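PDB 6Y1W: putative tryptophan halogenase from Xanthomonas campestris pv. campestris, which is probably a flavin-dependent halogenase, a member of the tryptophan halogenase family expected to use reduced FAD and oxygen to chlorinate or brominate an aromatic substrate. Local coordinates for residues Ser117-Lys126 / Pro456-Met466. Sequence-based numbering, arbitrary orientation.
Sequences SAGFQHFWLK and PRHHHPVADLM
At the subunit interface of this halogenase, a histidine-rich loop before helix 468-486 is laid along the start of helix 120-129, with Lys-126, His-459 and Asp-464 meeting at one carboxylate oxygen. Lys-126 NZ makes a salt bridge to Asp-464 OD1 (2.8 Å), reaching that oxygen on its anti side. The same OD1 accepts from His-459 NE2 at 3.0 Å, here from above the carboxylate plane, so two donors grip one oxygen. Lys-126 CB lies over one face of the His-459 imidazole, 3.9 Å from the centroid; a bend at chi2 (85°) steers the otherwise extended outer chain to the aspartate. A water bridges NZ to Asp-464 O. One turn back, His-460 CB sits over a face of the His-122 ring, and the edge of the His-460 ring points to the face of the His-122 ring, planes at 74°. Val-462 N donates in the His-460 ring plane to ND1 (3.0 Å), fixing the ring's rotation while Ala-118 CB covers one face. Phe-123 CD1 packs on Ala-463 CB, and Met-466 SD comes obliquely to the ring, 3.7 Å from CD1, as a Met-aromatic contact; Leu-125 CD1 rests on Pro-456 CG. Farther out, Asp-464 OD2 accepts from Gln-367 NE2, and His-460 NE2 bonds to Leu-362 O, both of the second subunit. The His-carboxylate bond within the loop thus orients Asp-464 for Lys-126, in a loop packed between helix and second subunit.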
ATOM      1  N   SER A 117     -17.556  -4.937   0.254  1.00 19.35           N
ATOM      2  CA  SER A 117     -17.255  -6.261  -0.275  1.00 19.88           C
ATOM      3  C   SER A 117     -16.969  -6.267  -1.771  1.00 18.55           C
ATOM      4  O   SER A 117     -16.475  -7.279  -2.274  1.00 19.80           O
ATOM      5  CB  SER A 117     -18.414  -7.215   0.010  1.00 17.82           C
ATOM      6  OG  SER A 117     -19.547  -6.909  -0.814  1.00 19.39           O
ATOM      7  N   ALA A 118     -17.273  -5.181  -2.505  1.00 18.76           N
ATOM      8  CA  ALA A 118     -17.191  -5.258  -3.966  1.00 16.83           C
ATOM      9  C   ALA A 118     -17.169  -3.870  -4.589  1.00 14.14           C
ATOM     10  O   ALA A 118     -18.009  -3.026  -4.242  1.00 18.98           O
ATOM     11  CB  ALA A 118     -18.399  -6.018  -4.533  1.00 16.65           C
ATOM     12  N   GLY A 119     -16.257  -3.668  -5.533  1.00 19.04           N
ATOM     13  CA  GLY A 119     -16.178  -2.373  -6.181  1.00 16.62           C
ATOM     14  C   GLY A 119     -17.392  -2.113  -7.061  1.00 18.63           C
ATOM     15  O   GLY A 119     -18.125  -3.027  -7.451  1.00 16.26           O
ATOM     16  N   PHE A 120     -17.577  -0.821  -7.393  1.00 16.62           N
ATOM     17  CA  PHE A 120     -18.755  -0.390  -8.161  1.00 17.03           C
ATOM     18  C   PHE A 120     -18.957  -1.196  -9.439  1.00 18.82           C
ATOM     19  O   PHE A 120     -20.097  -1.423  -9.873  1.00 18.73           O
ATOM     20  CB  PHE A 120     -18.616   1.095  -8.548  1.00 14.79           C
ATOM     21  CG  PHE A 120     -19.719   1.563  -9.494  1.00 14.51           C
ATOM     22  CD1 PHE A 120     -21.002   1.651  -9.009  1.00 14.82           C
ATOM     23  CD2 PHE A 120     -19.435   1.933 -10.813  1.00 16.04           C
ATOM     24  CE1 PHE A 120     -22.055   2.097  -9.848  1.00 16.33           C
ATOM     25  CE2 PHE A 120     -20.480   2.357 -11.672  1.00 16.30           C
ATOM     26  CZ  PHE A 120     -21.801   2.418 -11.168  1.00 15.72           C
ATOM     27  N   GLN A 121     -17.868  -1.584 -10.098  1.00 14.53           N
ATOM     28  CA  GLN A 121     -17.992  -2.232 -11.394  1.00 15.19           C
ATOM     29  C   GLN A 121     -18.792  -3.522 -11.319  1.00 17.08           C
ATOM     30  O   GLN A 121     -19.354  -3.929 -12.340  1.00 17.20           O
ATOM     31  CB  GLN A 121     -16.623  -2.478 -12.033  1.00 17.85           C
ATOM     32  CG  GLN A 121     -15.814  -3.657 -11.476  1.00 17.48           C
ATOM     33  CD  GLN A 121     -15.042  -3.329 -10.202  1.00 16.54           C
ATOM     34  OE1 GLN A 121     -15.331  -2.353  -9.501  1.00 15.85           O
ATOM     35  NE2 GLN A 121     -14.110  -4.231  -9.835  1.00 15.16           N
ATOM     36  N   HIS A 122     -18.835  -4.187 -10.150  1.00 16.88           N
ATOM     37  CA  HIS A 122     -19.638  -5.410 -10.038  1.00 17.45           C
ATOM     38  C   HIS A 122     -21.118  -5.103 -10.124  1.00 20.19           C
ATOM     39  O   HIS A 122     -21.858  -5.826 -10.803  1.00 19.34           O
ATOM     40  CB  HIS A 122     -19.290  -6.150  -8.743  1.00 16.86           C
ATOM     41  CG  HIS A 122     -17.883  -6.640  -8.745  1.00 15.82           C
ATOM     42  ND1 HIS A 122     -17.498  -7.736  -9.486  1.00 17.72           N
ATOM     43  CD2 HIS A 122     -16.749  -6.121  -8.212  1.00 15.36           C
ATOM     44  CE1 HIS A 122     -16.196  -7.904  -9.371  1.00 15.70           C
ATOM     45  NE2 HIS A 122     -15.715  -6.936  -8.603  1.00 15.50           N
ATOM     46  N   PHE A 123     -21.558  -4.003  -9.501  1.00 17.85           N
ATOM     47  CA  PHE A 123     -22.948  -3.573  -9.640  1.00 14.02           C
ATOM     48  C   PHE A 123     -23.219  -3.113 -11.059  1.00 15.72           C
ATOM     49  O   PHE A 123     -24.277  -3.422 -11.626  1.00 17.26           O
ATOM     50  CB  PHE A 123     -23.258  -2.477  -8.623  1.00 15.28           C
ATOM     51  CG  PHE A 123     -23.040  -2.944  -7.219  1.00 16.69           C
ATOM     52  CD1 PHE A 123     -24.026  -3.652  -6.554  1.00 20.71           C
ATOM     53  CD2 PHE A 123     -21.801  -2.769  -6.605  1.00 15.57           C
ATOM     54  CE1 PHE A 123     -23.813  -4.149  -5.274  1.00 22.68           C
ATOM     55  CE2 PHE A 123     -21.571  -3.249  -5.329  1.00 22.03           C
ATOM     56  CZ  PHE A 123     -22.566  -3.945  -4.654  1.00 20.38           C
ATOM     57  N   TRP A 124     -22.260  -2.414 -11.669  1.00 17.40           N
ATOM     58  CA  TRP A 124     -22.467  -1.984 -13.053  1.00 16.58           C
ATOM     59  C   TRP A 124     -22.572  -3.178 -13.998  1.00 17.24           C
ATOM     60  O   TRP A 124     -23.425  -3.183 -14.893  1.00 17.82           O
ATOM     61  CB  TRP A 124     -21.349  -1.038 -13.485  1.00 17.07           C
ATOM     62  CG  TRP A 124     -21.564  -0.501 -14.853  1.00 16.69           C
ATOM     63  CD1 TRP A 124     -22.252   0.638 -15.181  1.00 19.37           C
ATOM     64  CD2 TRP A 124     -21.104  -1.059 -16.090  1.00 14.75           C
ATOM     65  NE1 TRP A 124     -22.242   0.820 -16.547  1.00 16.74           N
ATOM     66  CE2 TRP A 124     -21.571  -0.217 -17.130  1.00 15.58           C
ATOM     67  CE3 TRP A 124     -20.373  -2.196 -16.430  1.00 17.76           C
ATOM     68  CZ2 TRP A 124     -21.298  -0.463 -18.483  1.00 17.80           C
ATOM     69  CZ3 TRP A 124     -20.115  -2.441 -17.767  1.00 22.75           C
ATOM     70  CH2 TRP A 124     -20.585  -1.587 -18.780  1.00 20.28           C
ATOM     71  N   LEU A 125     -21.720  -4.203 -13.804  1.00 17.75           N
ATOM     72  CA  LEU A 125     -21.747  -5.399 -14.648  1.00 18.55           C
ATOM     73  C   LEU A 125     -23.086  -6.135 -14.534  1.00 20.93           C
ATOM     74  O   LEU A 125     -23.652  -6.577 -15.545  1.00 23.74           O
ATOM     75  CB  LEU A 125     -20.587  -6.326 -14.262  1.00 19.72           C
ATOM     76  CG  LEU A 125     -19.211  -5.858 -14.781  1.00 20.91           C
ATOM     77  CD1 LEU A 125     -18.041  -6.516 -14.019  1.00 21.65           C
ATOM     78  CD2 LEU A 125     -19.075  -6.015 -16.313  1.00 23.19           C
ATOM     79  N   LYS A 126     -23.596  -6.284 -13.312  1.00 19.64           N
ATOM     80  CA  LYS A 126     -24.911  -6.888 -13.135  1.00 17.60           C
ATOM     81  C   LYS A 126     -25.950  -6.045 -13.844  1.00 21.73           C
ATOM     82  O   LYS A 126     -26.819  -6.568 -14.559  1.00 20.72           O
ATOM     83  CB  LYS A 126     -25.231  -7.003 -11.647  1.00 18.82           C
ATOM     84  CG  LYS A 126     -26.668  -7.348 -11.307  1.00 20.91           C
ATOM     85  CD  LYS A 126     -26.926  -8.802 -11.341  1.00 26.24           C
ATOM     86  CE  LYS A 126     -28.322  -9.078 -10.802  1.00 19.22           C
ATOM     87  NZ  LYS A 126     -28.480 -10.539 -10.990  1.00 23.18           N
ATOM     88  N   PRO A 456     -15.708  -9.005 -18.513  1.00 18.98           N
ATOM     89  CA  PRO A 456     -15.777  -9.956 -17.394  1.00 21.49           C
ATOM     90  C   PRO A 456     -16.817 -11.039 -17.640  1.00 22.83           C
ATOM     91  O   PRO A 456     -17.938 -10.762 -18.082  1.00 20.39           O
ATOM     92  CB  PRO A 456     -16.159  -9.081 -16.208  1.00 20.63           C
ATOM     93  CG  PRO A 456     -15.521  -7.721 -16.586  1.00 20.29           C
ATOM     94  CD  PRO A 456     -15.762  -7.605 -18.052  1.00 19.60           C
ATOM     95  N   ARG A 457     -16.419 -12.278 -17.373  1.00 19.39           N
ATOM     96  CA  ARG A 457     -17.335 -13.412 -17.514  1.00 21.03           C
ATOM     97  C   ARG A 457     -18.285 -13.546 -16.336  1.00 22.21           C
ATOM     98  O   ARG A 457     -19.366 -14.118 -16.491  1.00 21.25           O
ATOM     99  CB  ARG A 457     -16.555 -14.715 -17.676  1.00 21.73           C
ATOM    100  CG  ARG A 457     -15.661 -14.774 -18.899  1.00 28.79           C
ATOM    101  CD  ARG A 457     -15.109 -16.170 -19.074  1.00 33.65           C
ATOM    102  NE  ARG A 457     -13.658 -16.176 -19.192  1.00 56.98           N
ATOM    103  CZ  ARG A 457     -13.014 -16.258 -20.351  1.00 61.55           C
ATOM    104  NH1 ARG A 457     -13.699 -16.346 -21.486  1.00 54.16           N
ATOM    105  NH2 ARG A 457     -11.687 -16.255 -20.372  1.00 48.39           N
ATOM    106  N   HIS A 458     -17.905 -13.014 -15.178  1.00 16.83           N
ATOM    107  CA  HIS A 458     -18.681 -13.069 -13.956  1.00 18.62           C
ATOM    108  C   HIS A 458     -18.481 -11.768 -13.216  1.00 20.16           C
ATOM    109  O   HIS A 458     -17.608 -10.975 -13.558  1.00 20.06           O
ATOM    110  CB  HIS A 458     -18.235 -14.249 -13.076  1.00 20.76           C
ATOM    111  CG  HIS A 458     -18.440 -15.572 -13.734  1.00 18.10           C
ATOM    112  ND1 HIS A 458     -19.661 -16.217 -13.734  1.00 26.01           N
ATOM    113  CD2 HIS A 458     -17.602 -16.341 -14.472  1.00 24.18           C
ATOM    114  CE1 HIS A 458     -19.554 -17.344 -14.422  1.00 21.12           C
ATOM    115  NE2 HIS A 458     -18.316 -17.445 -14.872  1.00 25.18           N
ATOM    116  N   HIS A 459     -19.365 -11.510 -12.271  1.00 21.15           N
ATOM    117  CA  HIS A 459     -19.214 -10.402 -11.337  1.00 20.49           C
ATOM    118  C   HIS A 459     -19.437 -10.907  -9.919  1.00 21.75           C
ATOM    119  O   HIS A 459     -19.865 -12.048  -9.698  1.00 21.30           O
ATOM    120  CB  HIS A 459     -20.197  -9.275 -11.654  1.00 21.89           C
ATOM    121  CG  HIS A 459     -21.628  -9.699 -11.566  1.00 16.51           C
ATOM    122  ND1 HIS A 459     -22.396  -9.970 -12.679  1.00 23.02           N
ATOM    123  CD2 HIS A 459     -22.434  -9.888 -10.495  1.00 18.06           C
ATOM    124  CE1 HIS A 459     -23.608 -10.323 -12.295  1.00 20.95           C
ATOM    125  NE2 HIS A 459     -23.656 -10.294 -10.979  1.00 20.15           N
ATOM    126  N   HIS A 460     -19.168 -10.027  -8.953  1.00 17.42           N
ATOM    127  CA  HIS A 460     -19.300 -10.405  -7.551  1.00 17.81           C
ATOM    128  C   HIS A 460     -20.756 -10.760  -7.258  1.00 20.01           C
ATOM    129  O   HIS A 460     -21.664  -9.987  -7.590  1.00 17.20           O
ATOM    130  CB  HIS A 460     -18.833  -9.255  -6.655  1.00 18.14           C
ATOM    131  CG  HIS A 460     -18.583  -9.647  -5.235  1.00 18.83           C
ATOM    132  ND1 HIS A 460     -19.569 -10.150  -4.424  1.00 17.95           N
ATOM    133  CD2 HIS A 460     -17.460  -9.579  -4.469  1.00 19.63           C
ATOM    134  CE1 HIS A 460     -19.080 -10.382  -3.216  1.00 20.55           C
ATOM    135  NE2 HIS A 460     -17.802 -10.043  -3.219  1.00 15.94           N
ATOM    136  N   PRO A 461     -21.025 -11.917  -6.650  1.00 16.24           N
ATOM    137  CA  PRO A 461     -22.423 -12.293  -6.369  1.00 20.40           C
ATOM    138  C   PRO A 461     -23.169 -11.366  -5.405  1.00 22.24           C
ATOM    139  O   PRO A 461     -24.400 -11.456  -5.324  1.00 21.20           O
ATOM    140  CB  PRO A 461     -22.307 -13.723  -5.806  1.00 21.19           C
ATOM    141  CG  PRO A 461     -20.902 -13.862  -5.369  1.00 20.54           C
ATOM    142  CD  PRO A 461     -20.057 -12.957  -6.234  1.00 18.36           C
ATOM    143  N   VAL A 462     -22.500 -10.465  -4.683  1.00 17.26           N
ATOM    144  CA  VAL A 462     -23.271  -9.576  -3.829  1.00 18.65           C
ATOM    145  C   VAL A 462     -24.219  -8.718  -4.684  1.00 17.01           C
ATOM    146  O   VAL A 462     -25.286  -8.318  -4.219  1.00 22.22           O
ATOM    147  CB  VAL A 462     -22.351  -8.702  -2.959  1.00 19.44           C
ATOM    148  CG1 VAL A 462     -21.723  -7.592  -3.792  1.00 18.98           C
ATOM    149  CG2 VAL A 462     -23.125  -8.114  -1.794  1.00 21.33           C
ATOM    150  N   ALA A 463     -23.856  -8.471  -5.939  1.00 18.21           N
ATOM    151  CA  ALA A 463     -24.748  -7.670  -6.774  1.00 18.33           C
ATOM    152  C   ALA A 463     -25.991  -8.469  -7.152  1.00 22.93           C
ATOM    153  O   ALA A 463     -27.020  -7.884  -7.519  1.00 23.53           O
ATOM    154  CB  ALA A 463     -23.996  -7.187  -8.005  1.00 19.23           C
ATOM    155  N   ASP A 464     -25.953  -9.793  -7.030  1.00 21.37           N
ATOM    156  CA  ASP A 464     -27.151 -10.552  -7.400  1.00 20.13           C
ATOM    157  C   ASP A 464     -28.248 -10.423  -6.352  1.00 23.58           C
ATOM    158  O   ASP A 464     -29.373 -10.888  -6.583  1.00 24.41           O
ATOM    159  CB  ASP A 464     -26.818 -12.032  -7.622  1.00 21.55           C
ATOM    160  CG  ASP A 464     -25.928 -12.263  -8.818  1.00 22.68           C
ATOM    161  OD1 ASP A 464     -26.155 -11.654  -9.898  1.00 26.26           O
ATOM    162  OD2 ASP A 464     -24.994 -13.071  -8.702  1.00 24.52           O
ATOM    163  N   LEU A 465     -27.954  -9.783  -5.217  1.00 22.62           N
ATOM    164  CA  LEU A 465     -28.955  -9.528  -4.203  1.00 22.72           C
ATOM    165  C   LEU A 465     -29.928  -8.440  -4.644  1.00 29.33           C
ATOM    166  O   LEU A 465     -31.015  -8.322  -4.067  1.00 28.87           O
ATOM    167  CB  LEU A 465     -28.294  -9.103  -2.890  1.00 25.19           C
ATOM    168  CG  LEU A 465     -27.562 -10.201  -2.089  1.00 24.52           C
ATOM    169  CD1 LEU A 465     -26.800  -9.559  -0.940  1.00 26.64           C
ATOM    170  CD2 LEU A 465     -28.534 -11.219  -1.562  1.00 34.63           C
ATOM    171  N   MET A 466     -29.541  -7.593  -5.599  1.00 24.49           N
ATOM    172  CA  MET A 466     -30.392  -6.477  -5.989  1.00 24.24           C
ATOM    173  C   MET A 466     -31.295  -6.829  -7.160  1.00 21.36           C
ATOM    174  O   MET A 466     -30.824  -7.260  -8.215  1.00 22.80           O
ATOM    175  CB  MET A 466     -29.539  -5.264  -6.333  1.00 20.29           C
ATOM    176  CG  MET A 466     -28.782  -4.783  -5.114  1.00 28.80           C
ATOM    177  SD  MET A 466     -27.600  -3.571  -5.656  1.00 37.59           S
ATOM    178  CE  MET A 466     -28.568  -2.135  -5.483  1.00 25.60           C
TER
HETATM  179  O   HOH W   1     -30.302 -11.442  -9.152  1.00 43.66           O